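Local coordinates for actibind (Aspergillus niger, PDB 3D3Z), which probably cleaves RNA as a T2-family ribonuclease with little base specificity and a preference for adenylic acid, leaving 3'-phosphate ends, at residues N83-L87 against D138-V144; G28-Q34 against L199-V205; D8-Q14 against N204-S208. The contacts are given in a common frame with arbitrary orientation. Numbering follows the deposited sequence.

Interactions 2 and 3 share Asn-204 and Val-205 at the end of strand 195-206, and their centres lie about 13 Å apart. Gly-28 O of interaction 2 is 2.7 Å from Ser-12 OG of interaction 3, a probable hydrogen bond where the N-terminal loop meets the sheet. Interaction 1 belongs to the helical layer; its centre is about 18 Å from that of interaction 2, and Val-143 CG1 packs 4.2 Å from Gln-32 NE2. Both come near predicted active-site residues: the side chain of Thr-33 (interaction 2) is about 3 Å from that of His-51, and that of Phe-140 (interaction 1) about 5 Å from that of Glu-111. Interaction 3 lies away from the catalytic residues and ligand pocket.

Interaction 1. Residues N83-L87 against D138-V144. With NAG (2-acetamido-2-deoxy-beta-D-glucopyranose), chain C.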
loop_
_atom_site.group_PDB
_atom_site.type_symbol
_atom_site.label_atom_id
_atom_site.label_comp_id
_atom_site.label_asym_id
_atom_site.label_seq_id
_atom_site.Cartn_x
_atom_site.Cartn_y
_atom_site.Cartn_z
ATOM N N ASN A 83 -13.172 -16.768 -6.857
ATOM C CA ASN A 83 -12.128 -17.776 -7.006
ATOM C C ASN A 83 -10.711 -17.230 -6.849
ATOM O O ASN A 83 -9.771 -17.724 -7.491
ATOM C CB ASN A 83 -12.313 -18.517 -8.317
ATOM C CG ASN A 83 -13.789 -18.855 -8.554
ATOM O OD1 ASN A 83 -14.434 -19.437 -7.665
ATOM N ND2 ASN A 83 -14.347 -18.365 -9.688
ATOM N N ARG A 84 -10.549 -16.192 -6.026
ATOM C CA ARG A 84 -9.217 -15.592 -5.833
ATOM C C ARG A 84 -8.551 -16.216 -4.623
ATOM O O ARG A 84 -8.165 -15.539 -3.635
ATOM C CB ARG A 84 -9.326 -14.084 -5.692
ATOM C CG ARG A 84 -10.103 -13.441 -6.834
ATOM C CD ARG A 84 -9.905 -11.980 -6.807
ATOM N NE ARG A 84 -10.885 -11.221 -7.564
ATOM C CZ ARG A 84 -10.611 -10.342 -8.520
ATOM N NH1 ARG A 84 -9.369 -10.130 -8.899
ATOM N NH2 ARG A 84 -11.608 -9.683 -9.095
ATOM N N THR A 85 -8.420 -17.534 -4.723
ATOM C CA THR A 85 -7.931 -18.395 -3.638
ATOM C C THR A 85 -6.426 -18.195 -3.359
ATOM O O THR A 85 -6.012 -18.196 -2.187
ATOM C CB THR A 85 -8.295 -19.895 -3.896
ATOM O OG1 THR A 85 -7.766 -20.308 -5.160
ATOM C CG2 THR A 85 -9.808 -20.111 -3.857
ATOM N N GLU A 86 -5.605 -18.022 -4.390
ATOM C CA GLU A 86 -4.184 -17.763 -4.164
ATOM C C GLU A 86 -3.969 -16.374 -3.566
ATOM O O GLU A 86 -3.079 -16.188 -2.726
ATOM C CB GLU A 86 -3.345 -17.918 -5.436
ATOM C CG GLU A 86 -3.273 -19.341 -5.955
ATOM C CD GLU A 86 -2.235 -20.220 -5.291
ATOM O OE1 GLU A 86 -1.990 -20.142 -4.059
ATOM O OE2 GLU A 86 -1.683 -21.058 -6.058
ATOM N N LEU A 87 -4.779 -15.405 -4.001
ATOM C CA LEU A 87 -4.734 -14.080 -3.444
ATOM C C LEU A 87 -5.104 -14.058 -1.965
ATOM O O LEU A 87 -4.397 -13.430 -1.178
ATOM C CB LEU A 87 -5.675 -13.124 -4.202
ATOM C CG LEU A 87 -5.917 -11.703 -3.679
ATOM C CD1 LEU A 87 -4.603 -10.871 -3.742
ATOM C CD2 LEU A 87 -6.967 -11.054 -4.504
ATOM N N ASP A 138 -10.350 -6.905 -7.482
ATOM C CA ASP A 138 -9.299 -6.319 -8.294
ATOM C C ASP A 138 -8.386 -5.393 -7.447
ATOM O O ASP A 138 -7.164 -5.315 -7.699
ATOM C CB ASP A 138 -9.855 -5.513 -9.459
ATOM C CG ASP A 138 -10.370 -6.390 -10.624
ATOM O OD1 ASP A 138 -10.179 -7.634 -10.653
ATOM O OD2 ASP A 138 -10.937 -5.740 -11.511
ATOM N N PHE A 139 -8.997 -4.654 -6.521
ATOM C CA PHE A 139 -8.298 -3.755 -5.600
ATOM C C PHE A 139 -7.286 -4.556 -4.755
ATOM O O PHE A 139 -6.076 -4.291 -4.808
ATOM C CB PHE A 139 -9.287 -2.956 -4.749
ATOM C CG PHE A 139 -8.643 -2.335 -3.490
ATOM C CD1 PHE A 139 -8.035 -1.084 -3.541
ATOM C CD2 PHE A 139 -8.614 -3.020 -2.308
ATOM C CE1 PHE A 139 -7.448 -0.542 -2.416
ATOM C CE2 PHE A 139 -8.054 -2.466 -1.153
ATOM C CZ PHE A 139 -7.471 -1.216 -1.233
ATOM N N PHE A 140 -7.730 -5.619 -4.114
ATOM C CA PHE A 140 -6.858 -6.465 -3.300
ATOM C C PHE A 140 -5.741 -7.044 -4.112
ATOM O O PHE A 140 -4.588 -6.887 -3.736
ATOM C CB PHE A 140 -7.659 -7.509 -2.570
ATOM C CG PHE A 140 -8.390 -6.923 -1.406
ATOM C CD1 PHE A 140 -7.699 -6.639 -0.225
ATOM C CD2 PHE A 140 -9.718 -6.563 -1.480
ATOM C CE1 PHE A 140 -8.291 -6.033 0.834
ATOM C CE2 PHE A 140 -10.328 -5.958 -0.406
ATOM C CZ PHE A 140 -9.604 -5.702 0.772
ATOM N N GLN A 141 -6.067 -7.549 -5.301
ATOM C CA GLN A 141 -5.034 -7.958 -6.277
ATOM C C GLN A 141 -4.019 -6.851 -6.633
ATOM O O GLN A 141 -2.828 -7.109 -6.622
ATOM C CB GLN A 141 -5.648 -8.573 -7.564
ATOM C CG GLN A 141 -4.570 -9.269 -8.427
ATOM C CD GLN A 141 -3.899 -10.447 -7.758
ATOM O OE1 GLN A 141 -4.542 -11.455 -7.475
ATOM N NE2 GLN A 141 -2.579 -10.389 -7.623
ATOM N N GLN A 142 -4.491 -5.648 -6.905
ATOM C CA GLN A 142 -3.635 -4.503 -7.299
ATOM C C GLN A 142 -2.663 -4.139 -6.146
ATOM O O GLN A 142 -1.493 -3.949 -6.355
ATOM C CB GLN A 142 -4.531 -3.314 -7.632
ATOM C CG GLN A 142 -3.808 -2.077 -8.153
ATOM C CD GLN A 142 -2.987 -2.307 -9.385
ATOM O OE1 GLN A 142 -3.444 -2.943 -10.328
ATOM N NE2 GLN A 142 -1.782 -1.786 -9.393
ATOM N N VAL A 143 -3.189 -4.047 -4.919
ATOM C CA VAL A 143 -2.336 -3.740 -3.724
ATOM C C VAL A 143 -1.192 -4.744 -3.644
ATOM O O VAL A 143 0.021 -4.407 -3.546
ATOM C CB VAL A 143 -3.161 -3.724 -2.408
ATOM C CG1 VAL A 143 -2.210 -3.414 -1.212
ATOM C CG2 VAL A 143 -4.282 -2.730 -2.523
ATOM N N VAL A 144 -1.557 -6.004 -3.767
ATOM C CA VAL A 144 -0.596 -7.112 -3.736
ATOM C C VAL A 144 0.421 -6.991 -4.858
ATOM O O VAL A 144 1.644 -7.119 -4.635
ATOM C CB VAL A 144 -1.299 -8.515 -3.764
ATOM C CG1 VAL A 144 -0.289 -9.661 -4.159
ATOM C CG2 VAL A 144 -1.939 -8.843 -2.372
HETATM C C1 NAG C . -15.764 -18.628 -9.876
HETATM C C2 NAG C . -16.354 -17.711 -10.955
HETATM C C3 NAG C . -17.841 -17.996 -11.183
HETATM C C4 NAG C . -18.143 -19.507 -11.258
HETATM C C5 NAG C . -17.384 -20.297 -10.188
HETATM C C6 NAG C . -17.514 -21.802 -10.388
HETATM C C7 NAG C . -15.086 -15.645 -11.214
HETATM C C8 NAG C . -15.084 -14.150 -11.110
HETATM N N2 NAG C . -16.089 -16.309 -10.653
HETATM O O3 NAG C . -18.226 -17.344 -12.378
HETATM O O4 NAG C . -19.528 -19.766 -11.094
HETATM O O5 NAG C . -16.021 -19.967 -10.278
HETATM O O6 NAG C . -16.778 -22.168 -11.540
HETATM O O7 NAG C . -14.151 -16.199 -11.757
HETATM O O HOH W 1 -7.165 -11.829 -8.603
#
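This contact is helix-helix packing in the helical layer of the RNase T2 fold: the first turn of helix 85-94 and the residues leading into it meet one side of helix 134-147. Asn-83, with positive phi, is the C-prime residue of a Schellman motif that ends helix 75-81; Arg-84, the N-cap of the next helix, follows at once. ND2 of Asn-83 is bonded to C1 of NAG at 1.5 Å, so the N-linked glycan departs from this corner while the Arg-84 side chain extends to the other helix.

Along 138-144, Asp-138 comes first. Its CA-to-CB bond points away, but the carboxylate reaches Arg-84 in a salt bridge: OD1 accepts from NH2 of Arg-84 at 2.9 Å and from NH1 at 3.2 Å. OD2 of Asp-138 is held by Tyr-127 OH, and NE of Arg-84 by Gln-82 OE1. Phe-140 gives its CB to Leu-87 CD2 at 4.1 Å, while its ring leads on toward Trp-95 and Met-91, about 5 Å from the side chain of the predicted active-site Glu-111. Gln-141 is opposite Leu-87, with their CA atoms 6.8 Å apart; Leu-87 CD2 lies 3.7 Å from Gln-141 N, and NE2 of Gln-141 hydrogen-bonds to Asp-145 OD1. A water bridges two polar side chains, accepting from Arg-84 NH1 at 2.8 Å and donating to Gln-141 OE1 at 2.9 Å. One turn later Val-144 completes the apolar patch, its CG2 standing 3.6 Å from CD1 of Leu-87.

Interaction 2. Residues G28-Q34 against L199-V205; sequences GSLLQTQ and LYYYFNV
Two neighbouring strands, 29-34 and 199-205, of the antiparallel sheet that carries the predicted active-site His-51 pair here in extended conformation, their N-to-C directions 156° apart and their axes approaching to 4.5 Å. Leu-30/Phe-203, Gln-32/Tyr-201 and Gln-34/Leu-199 are hydrogen-bonded pairs (CA-CA 5.1 to 5.2 Å). Non-hydrogen-bonded pairs are Leu-31/Tyr-202, CA to CA 4.6 Å, and Thr-33/Tyr-200, CA to CA 4.3 Å. Leu-30 N donates to Phe-203 O at 2.9 Å, and the return bond from Phe-203 N to Leu-30 O (3.0 Å) is weak. Gln-32 N to Tyr-201 O and Tyr-201 N to Gln-32 O are both 2.9 Å; Gln-34 N to Leu-199 O is 2.8 Å and Leu-199 N to Gln-34 O 3.1 Å.

In the RNase T2 fold such a sheet packs against helices: the face of Leu-30, Gln-32, Gln-34, Leu-199, Tyr-201 and Phe-203 meets helix 134-147 through Gln-32, Gln-34 and Phe-203. Gln-34 NE2 donates to Gln-32 OE1 at 2.8 Å, while Gln-34 OE1 and Tyr-201 OH hydrogen-bond Ser-152 OG. On the other face, Leu-31 (m, p) sets CG over the Tyr-202 ring, a CH-pi contact 3.8 Å from its centroid, and Thr-33 CG2 lies 3.5 Å from Tyr-200 CD1. Thr-33 also touches His-51 on strand 49-56. Opposite that strand's end, Gly-28 and Ser-29 both face Asp-56 in a classic beta bulge.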
loop_
_atom_site.group_PDB
_atom_site.type_symbol
_atom_site.label_atom_id
_atom_site.label_comp_id
_atom_site.label_asym_id
_atom_site.label_seq_id
_atom_site.Cartn_x
_atom_site.Cartn_y
_atom_site.Cartn_z
ATOM N N GLY A 28 -4.973 11.611 -6.560
ATOM C CA GLY A 28 -3.937 11.362 -7.542
ATOM C C GLY A 28 -2.609 10.915 -6.993
ATOM O O GLY A 28 -1.724 10.522 -7.760
ATOM N N SER A 29 -2.448 10.983 -5.667
ATOM C CA SER A 29 -1.271 10.446 -4.996
ATOM C C SER A 29 -1.665 9.123 -4.340
ATOM O O SER A 29 -2.491 9.092 -3.417
ATOM C CB SER A 29 -0.682 11.433 -3.952
ATOM O OG SER A 29 0.411 10.815 -3.317
ATOM N N LEU A 30 -1.100 8.040 -4.851
ATOM C CA LEU A 30 -1.439 6.700 -4.389
ATOM C C LEU A 30 -0.303 6.191 -3.516
ATOM O O LEU A 30 0.799 6.068 -3.974
ATOM C CB LEU A 30 -1.653 5.728 -5.571
ATOM C CG LEU A 30 -3.010 5.716 -6.276
ATOM C CD1 LEU A 30 -4.031 5.012 -5.382
ATOM C CD2 LEU A 30 -3.495 7.028 -6.623
ATOM N N LEU A 31 -0.630 5.843 -2.276
ATOM C CA LEU A 31 0.343 5.406 -1.278
ATOM C C LEU A 31 0.237 3.920 -1.056
ATOM O O LEU A 31 -0.775 3.453 -0.576
ATOM C CB LEU A 31 0.124 6.144 0.061
ATOM C CG LEU A 31 0.454 7.634 0.156
ATOM C CD1 LEU A 31 -0.318 8.575 -0.841
ATOM C CD2 LEU A 31 0.186 8.043 1.585
ATOM N N GLN A 32 1.294 3.200 -1.400
ATOM C CA GLN A 32 1.424 1.801 -1.011
ATOM C C GLN A 32 2.127 1.785 0.349
ATOM O O GLN A 32 3.288 2.139 0.483
ATOM C CB GLN A 32 2.177 0.962 -2.029
ATOM C CG GLN A 32 1.864 -0.560 -1.963
ATOM C CD GLN A 32 2.385 -1.269 -0.713
ATOM O OE1 GLN A 32 3.595 -1.507 -0.557
ATOM N NE2 GLN A 32 1.443 -1.752 0.137
ATOM N N THR A 33 1.378 1.364 1.366
ATOM C CA THR A 33 1.855 1.467 2.762
ATOM C C THR A 33 2.173 0.076 3.320
ATOM O O THR A 33 1.531 -0.918 2.952
ATOM C CB THR A 33 0.840 2.188 3.642
ATOM O OG1 THR A 33 -0.386 1.453 3.653
ATOM C CG2 THR A 33 0.593 3.555 3.075
ATOM N N GLN A 34 3.195 0.012 4.176
ATOM C CA GLN A 34 3.670 -1.225 4.741
ATOM C C GLN A 34 3.926 -1.167 6.261
ATOM O O GLN A 34 4.153 -0.106 6.823
ATOM C CB GLN A 34 4.967 -1.614 4.023
ATOM C CG GLN A 34 4.836 -1.763 2.537
ATOM C CD GLN A 34 6.130 -2.176 1.867
ATOM O OE1 GLN A 34 7.098 -2.587 2.547
ATOM N NE2 GLN A 34 6.118 -2.190 0.532
ATOM N N LEU A 199 6.053 2.313 6.500
ATOM C CA LEU A 199 6.564 2.898 5.251
ATOM C C LEU A 199 5.379 3.275 4.341
ATOM O O LEU A 199 4.367 2.512 4.229
ATOM C CB LEU A 199 7.520 1.941 4.545
ATOM C CG LEU A 199 8.834 1.499 5.213
ATOM C CD1 LEU A 199 9.549 0.457 4.378
ATOM C CD2 LEU A 199 9.764 2.714 5.487
ATOM N N TYR A 200 5.422 4.497 3.783
ATOM C CA TYR A 200 4.494 4.914 2.693
ATOM C C TYR A 200 5.285 5.264 1.431
ATOM O O TYR A 200 6.016 6.263 1.384
ATOM C CB TYR A 200 3.621 6.122 3.004
ATOM C CG TYR A 200 2.963 6.293 4.354
ATOM C CD1 TYR A 200 2.740 5.224 5.251
ATOM C CD2 TYR A 200 2.517 7.559 4.740
ATOM C CE1 TYR A 200 2.120 5.440 6.468
ATOM C CE2 TYR A 200 1.898 7.773 5.953
ATOM C CZ TYR A 200 1.686 6.721 6.813
ATOM O OH TYR A 200 1.047 6.970 8.020
ATOM N N TYR A 201 5.128 4.436 0.403
ATOM C CA TYR A 201 5.695 4.711 -0.921
ATOM C C TYR A 201 4.655 5.418 -1.776
ATOM O O TYR A 201 3.583 4.871 -2.029
ATOM C CB TYR A 201 6.143 3.415 -1.575
ATOM C CG TYR A 201 7.244 2.623 -0.912
ATOM C CD1 TYR A 201 8.590 2.802 -1.289
ATOM C CD2 TYR A 201 6.968 1.623 0.014
ATOM C CE1 TYR A 201 9.591 2.022 -0.745
ATOM C CE2 TYR A 201 7.976 0.871 0.562
ATOM C CZ TYR A 201 9.286 1.103 0.208
ATOM O OH TYR A 201 10.304 0.354 0.722
ATOM N N TYR A 202 4.980 6.640 -2.220
ATOM C CA TYR A 202 4.073 7.490 -2.987
ATOM C C TYR A 202 4.266 7.284 -4.487
ATOM O O TYR A 202 5.383 6.994 -4.972
ATOM C CB TYR A 202 4.263 8.977 -2.658
ATOM C CG TYR A 202 3.884 9.377 -1.237
ATOM C CD1 TYR A 202 2.784 10.161 -0.987
ATOM C CD2 TYR A 202 4.661 8.979 -0.142
ATOM C CE1 TYR A 202 2.427 10.525 0.337
ATOM C CE2 TYR A 202 4.320 9.354 1.185
ATOM C CZ TYR A 202 3.225 10.131 1.397
ATOM O OH TYR A 202 2.896 10.486 2.691
ATOM N N PHE A 203 3.148 7.388 -5.198
ATOM C CA PHE A 203 3.082 7.173 -6.651
ATOM C C PHE A 203 2.081 8.130 -7.268
ATOM O O PHE A 203 1.054 8.515 -6.675
ATOM C CB PHE A 203 2.575 5.765 -6.978
ATOM C CG PHE A 203 3.525 4.688 -6.660
ATOM C CD1 PHE A 203 4.495 4.333 -7.569
ATOM C CD2 PHE A 203 3.436 4.009 -5.448
ATOM C CE1 PHE A 203 5.347 3.333 -7.291
ATOM C CE2 PHE A 203 4.301 3.020 -5.170
ATOM C CZ PHE A 203 5.245 2.674 -6.089
ATOM N N ASN A 204 2.362 8.508 -8.498
ATOM C CA ASN A 204 1.308 9.029 -9.350
ATOM C C ASN A 204 1.038 7.953 -10.421
ATOM O O ASN A 204 1.866 7.053 -10.640
ATOM C CB ASN A 204 1.672 10.381 -9.971
ATOM C CG ASN A 204 1.949 11.503 -8.917
ATOM O OD1 ASN A 204 1.200 11.722 -7.964
ATOM N ND2 ASN A 204 3.019 12.214 -9.138
ATOM N N VAL A 205 -0.125 8.056 -11.055
ATOM C CA VAL A 205 -0.696 6.994 -11.930
ATOM C C VAL A 205 -1.080 7.545 -13.313
ATOM O O VAL A 205 -1.726 8.575 -13.439
ATOM C CB VAL A 205 -1.896 6.255 -11.249
ATOM C CG1 VAL A 205 -2.471 5.149 -12.161
ATOM C CG2 VAL A 205 -1.417 5.619 -9.916
#

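Interaction 3. Residues D8-Q14 against N204-S208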
loop_
_atom_site.group_PDB
_atom_site.type_symbol
_atom_site.label_atom_id
_atom_site.label_comp_id
_atom_site.label_asym_id
_atom_site.label_seq_id
_atom_site.Cartn_x
_atom_site.Cartn_y
_atom_site.Cartn_z
ATOM N N ASP A 8 0.216 6.067 -22.492
ATOM C CA ASP A 8 0.639 7.460 -22.413
ATOM C C ASP A 8 -0.464 8.364 -21.849
ATOM O O ASP A 8 -0.529 9.554 -22.167
ATOM C CB ASP A 8 1.182 7.914 -23.766
ATOM C CG ASP A 8 2.474 7.203 -24.122
ATOM O OD1 ASP A 8 3.517 7.572 -23.552
ATOM O OD2 ASP A 8 2.432 6.251 -24.929
ATOM N N SER A 9 -1.307 7.796 -20.983
ATOM C CA SER A 9 -2.296 8.578 -20.246
ATOM C C SER A 9 -1.571 9.636 -19.377
ATOM O O SER A 9 -0.445 9.379 -18.945
ATOM C CB SER A 9 -3.158 7.657 -19.371
ATOM O OG SER A 9 -3.938 6.765 -20.137
ATOM N N PRO A 10 -2.209 10.799 -19.130
ATOM C CA PRO A 10 -1.547 11.833 -18.348
ATOM C C PRO A 10 -1.446 11.489 -16.834
ATOM O O PRO A 10 -2.413 10.976 -16.212
ATOM C CB PRO A 10 -2.443 13.039 -18.559
ATOM C CG PRO A 10 -3.798 12.468 -18.750
ATOM C CD PRO A 10 -3.580 11.202 -19.484
ATOM N N LEU A 11 -0.279 11.822 -16.268
ATOM C CA LEU A 11 0.068 11.489 -14.898
ATOM C C LEU A 11 -0.804 12.265 -13.912
ATOM O O LEU A 11 -0.988 13.497 -14.043
ATOM C CB LEU A 11 1.555 11.773 -14.686
ATOM C CG LEU A 11 2.348 11.144 -13.571
ATOM C CD1 LEU A 11 2.405 9.622 -13.545
ATOM C CD2 LEU A 11 3.771 11.741 -13.706
ATOM N N SER A 12 -1.383 11.542 -12.951
ATOM C CA SER A 12 -2.159 12.172 -11.894
ATOM C C SER A 12 -1.248 13.124 -11.077
ATOM O O SER A 12 -0.050 12.924 -11.006
ATOM C CB SER A 12 -2.833 11.130 -10.978
ATOM O OG SER A 12 -1.883 10.262 -10.397
ATOM N N CYS A 13 -1.876 14.124 -10.494
ATOM C CA CYS A 13 -1.265 15.207 -9.712
ATOM C C CYS A 13 -0.320 16.104 -10.479
ATOM O O CYS A 13 -0.392 17.307 -10.293
ATOM C CB CYS A 13 -0.537 14.717 -8.447
ATOM S SG CYS A 13 -1.613 14.141 -7.186
ATOM N N GLN A 14 0.560 15.501 -11.288
ATOM C CA GLN A 14 1.550 16.215 -12.072
ATOM C C GLN A 14 0.963 16.874 -13.316
ATOM O O GLN A 14 1.695 17.593 -13.987
ATOM C CB GLN A 14 2.749 15.295 -12.416
ATOM C CG GLN A 14 3.426 14.691 -11.160
ATOM C CD GLN A 14 4.773 13.958 -11.386
ATOM O OE1 GLN A 14 5.689 14.498 -12.022
ATOM N NE2 GLN A 14 4.921 12.737 -10.799
ATOM N N ASN A 204 2.362 8.508 -8.498
ATOM C CA ASN A 204 1.308 9.029 -9.350
ATOM C C ASN A 204 1.038 7.953 -10.421
ATOM O O ASN A 204 1.866 7.053 -10.640
ATOM C CB ASN A 204 1.672 10.381 -9.971
ATOM C CG ASN A 204 1.949 11.503 -8.917
ATOM O OD1 ASN A 204 1.200 11.722 -7.964
ATOM N ND2 ASN A 204 3.019 12.214 -9.138
ATOM N N VAL A 205 -0.125 8.056 -11.055
ATOM C CA VAL A 205 -0.696 6.994 -11.930
ATOM C C VAL A 205 -1.080 7.545 -13.313
ATOM O O VAL A 205 -1.726 8.575 -13.439
ATOM C CB VAL A 205 -1.896 6.255 -11.249
ATOM C CG1 VAL A 205 -2.471 5.149 -12.161
ATOM C CG2 VAL A 205 -1.417 5.619 -9.916
ATOM N N LYS A 206 -0.654 6.807 -14.337
ATOM C CA LYS A 206 -1.098 6.999 -15.720
ATOM C C LYS A 206 -2.151 5.931 -15.996
ATOM O O LYS A 206 -1.858 4.748 -15.939
ATOM C CB LYS A 206 0.078 6.825 -16.666
ATOM C CG LYS A 206 1.191 7.855 -16.477
ATOM C CD LYS A 206 2.494 7.450 -17.202
ATOM C CE LYS A 206 2.478 7.861 -18.678
ATOM N NZ LYS A 206 2.443 9.356 -18.912
ATOM N N GLY A 207 -3.377 6.372 -16.222
ATOM C CA GLY A 207 -4.498 5.476 -16.420
ATOM C C GLY A 207 -5.280 5.139 -15.157
ATOM O O GLY A 207 -5.509 5.972 -14.267
ATOM N N SER A 208 -5.721 3.895 -15.111
ATOM C CA SER A 208 -6.539 3.431 -14.005
ATOM C C SER A 208 -5.650 2.968 -12.857
ATOM O O SER A 208 -4.544 2.517 -13.077
ATOM C CB SER A 208 -7.407 2.244 -14.449
ATOM O OG SER A 208 -8.233 1.774 -13.400
HETATM O O HOH W 2 3.247 9.266 -21.654
HETATM O O HOH W 3 -4.137 9.025 -16.283
HETATM O O HOH W 4 2.377 12.428 -17.819
#
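An irregular N-terminal loop lies here along the end of strand 195-206, joining the start of the chain to the sheet. The two run antiparallel, with the CA atoms of Leu-11 and Lys-206 4.7 Å apart, and Ser-12 makes the central bonds: its N donates to Val-205 O at 3.0 Å, and its OG accepts from Val-205 N at 2.9 Å while also hydrogen-bonded to Gly-28 O, the residue just ahead of strand 29-35. Leu-11 CD1 packs on Lys-206 CG at 3.6 Å and on Asn-204 CB at 3.7 Å. Lys-206 folds back so that NZ donates to Ser-9 O at 2.9 Å, and one water connects NZ to Asp-8 OD1. Another water spans Pro-10 O and Gly-207 N, where a CB would collide with Lys-206 O, calling for glycine. The loop is tied down again by the disulfide Cys-13 to Cys-58. This is a loop lying along a sheet strand of the RNase T2 fold, with a serine hydroxyl replacing a backbone carbonyl as acceptor for Val-205 N.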